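Local coordinates for protein MJ fibrillarin homologue (Methanocaldococcus jannaschii, PDB 1FBN) that probably transfers methyl groups from S-adenosyl-L-methionine to ribose 2'-hydroxyls of rRNA and tRNA at sites chosen by a guide RNA, at residues 76-81 against 99-104. Residues are numbered along the deposited sequence; the frame is centred on the assembly and turned at random.
Sequences SKILYL and GIVYAI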
loop_
_atom_site.group_PDB
_atom_site.type_symbol
_atom_site.label_atom_id
_atom_site.label_comp_id
_atom_site.label_asym_id
_atom_site.label_seq_id
_atom_site.Cartn_x
_atom_site.Cartn_y
_atom_site.Cartn_z
ATOM N N SER A 76 4.735 4.157 11.754
ATOM C CA SER A 76 5.551 3.522 10.723
ATOM C C SER A 76 6.106 4.505 9.696
ATOM O O SER A 76 5.485 5.520 9.379
ATOM C CB SER A 76 4.745 2.453 9.971
ATOM O OG SER A 76 4.372 1.376 10.804
ATOM N N LYS A 77 7.305 4.210 9.213
ATOM C CA LYS A 77 7.925 5.009 8.175
ATOM C C LYS A 77 7.872 4.043 7.004
ATOM O O LYS A 77 8.350 2.913 7.096
ATOM C CB LYS A 77 9.360 5.378 8.554
ATOM C CG LYS A 77 9.422 6.272 9.787
ATOM C CD LYS A 77 10.837 6.478 10.304
ATOM C CE LYS A 77 11.624 7.450 9.442
ATOM N NZ LYS A 77 12.956 7.749 10.047
ATOM N N ILE A 78 7.167 4.434 5.953
ATOM C CA ILE A 78 7.037 3.561 4.803
ATOM C C ILE A 78 7.508 4.151 3.481
ATOM O O ILE A 78 7.389 5.361 3.234
ATOM C CB ILE A 78 5.582 2.955 4.671
ATOM C CG1 ILE A 78 4.989 3.236 3.290
ATOM C CG2 ILE A 78 4.655 3.434 5.800
ATOM C CD1 ILE A 78 3.685 2.527 3.032
ATOM N N LEU A 79 8.093 3.277 2.662
ATOM C CA LEU A 79 8.581 3.637 1.339
ATOM C C LEU A 79 7.523 3.160 0.343
ATOM O O LEU A 79 7.268 1.960 0.220
ATOM C CB LEU A 79 9.922 2.955 1.064
ATOM C CG LEU A 79 10.606 3.279 -0.269
ATOM C CD1 LEU A 79 10.918 4.775 -0.375
ATOM C CD2 LEU A 79 11.873 2.456 -0.385
ATOM N N TYR A 80 6.874 4.115 -0.317
ATOM C CA TYR A 80 5.823 3.824 -1.286
ATOM C C TYR A 80 6.379 3.877 -2.707
ATOM O O TYR A 80 6.861 4.918 -3.162
ATOM C CB TYR A 80 4.669 4.829 -1.118
ATOM C CG TYR A 80 3.401 4.463 -1.857
ATOM C CD1 TYR A 80 3.312 4.595 -3.244
ATOM C CD2 TYR A 80 2.293 3.959 -1.170
ATOM C CE1 TYR A 80 2.155 4.228 -3.937
ATOM C CE2 TYR A 80 1.125 3.590 -1.852
ATOM C CZ TYR A 80 1.067 3.725 -3.233
ATOM O OH TYR A 80 -0.066 3.346 -3.917
ATOM N N LEU A 81 6.285 2.752 -3.409
ATOM C CA LEU A 81 6.781 2.644 -4.777
ATOM C C LEU A 81 5.636 2.326 -5.738
ATOM O O LEU A 81 4.833 1.430 -5.483
ATOM C CB LEU A 81 7.846 1.544 -4.859
ATOM C CG LEU A 81 8.965 1.562 -3.807
ATOM C CD1 LEU A 81 9.765 0.272 -3.853
ATOM C CD2 LEU A 81 9.867 2.761 -4.013
ATOM N N GLY A 99 3.708 8.809 11.577
ATOM C CA GLY A 99 4.843 8.361 10.789
ATOM C C GLY A 99 5.121 9.174 9.535
ATOM O O GLY A 99 4.754 10.349 9.444
ATOM N N ILE A 100 5.778 8.541 8.565
ATOM C CA ILE A 100 6.143 9.189 7.305
ATOM C C ILE A 100 5.978 8.248 6.121
ATOM O O ILE A 100 6.185 7.043 6.237
ATOM C CB ILE A 100 7.625 9.673 7.325
ATOM C CG1 ILE A 100 7.810 10.763 8.374
ATOM C CG2 ILE A 100 8.029 10.239 5.971
ATOM C CD1 ILE A 100 9.227 11.240 8.499
ATOM N N VAL A 101 5.599 8.816 4.981
ATOM C CA VAL A 101 5.430 8.053 3.754
ATOM C C VAL A 101 6.240 8.700 2.633
ATOM O O VAL A 101 5.949 9.824 2.218
ATOM C CB VAL A 101 3.957 7.990 3.313
ATOM C CG1 VAL A 101 3.819 7.071 2.113
ATOM C CG2 VAL A 101 3.085 7.512 4.456
ATOM N N TYR A 102 7.288 8.011 2.192
ATOM C CA TYR A 102 8.121 8.500 1.099
ATOM C C TYR A 102 7.505 7.971 -0.187
ATOM O O TYR A 102 7.445 6.756 -0.397
ATOM C CB TYR A 102 9.550 7.969 1.223
ATOM C CG TYR A 102 10.251 8.360 2.501
ATOM C CD1 TYR A 102 10.784 9.640 2.663
ATOM C CD2 TYR A 102 10.389 7.448 3.545
ATOM C CE1 TYR A 102 11.440 9.998 3.833
ATOM C CE2 TYR A 102 11.040 7.795 4.716
ATOM C CZ TYR A 102 11.565 9.071 4.857
ATOM O OH TYR A 102 12.198 9.419 6.029
ATOM N N ALA A 103 7.031 8.878 -1.033
ATOM C CA ALA A 103 6.404 8.494 -2.292
ATOM C C ALA A 103 7.347 8.692 -3.476
ATOM O O ALA A 103 7.633 9.825 -3.867
ATOM C CB ALA A 103 5.120 9.288 -2.493
ATOM N N ILE A 104 7.810 7.584 -4.049
ATOM C CA ILE A 104 8.724 7.621 -5.190
ATOM C C ILE A 104 7.955 7.587 -6.513
ATOM O O ILE A 104 7.198 6.648 -6.771
ATOM C CB ILE A 104 9.712 6.416 -5.173
ATOM C CG1 ILE A 104 10.331 6.238 -3.779
ATOM C CG2 ILE A 104 10.794 6.592 -6.237
ATOM C CD1 ILE A 104 11.111 7.426 -3.267
#
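Ile78 O accepts the amide of Tyr102 at 2.8 Å (Tyr102 N to Ile78 O) and also takes a CA-H...O contact from Val101 CA. The shortest bond follows, Tyr80 N to Tyr102 O at 2.7 Å, and the five-rung parallel ladder ends with Ile104 N to Tyr80 O, 3.0 Å and nearly straight at the hydrogen (174°). On the face carrying Lys77, Leu79 and Leu81, Ile104 CG1 meets two methyls: Leu81 CD2 at 3.5 Å and Leu79 CD1 at 3.8 Å. In Leu79, chi1 -177° with chi2 61° swings CD1 over to the neighbouring strand, against Tyr102 CB. Ile100 CG2 lies over one face of the Tyr102 ring, toward its rim, while Lys77 CE comes within 4.0 Å of Tyr102 OH. On the other surface Val101 CG1 touches Tyr80 CB at 4.0 Å, and helix 87-95 packs there, Val92 on Ile78 and Val101, Thr88 on Tyr80. These strands open the beta-alpha-beta unit of the Rossmann-like methyltransferase sheet. The C-terminal end of strand 77-81 brings Tyr80 and Leu81 beside Thr88 and Ala131, predicted to bind S-adenosyl-L-methionine; five backbone bonds and largely apolar side chains on both faces imply a join made without charged pairs between the strands.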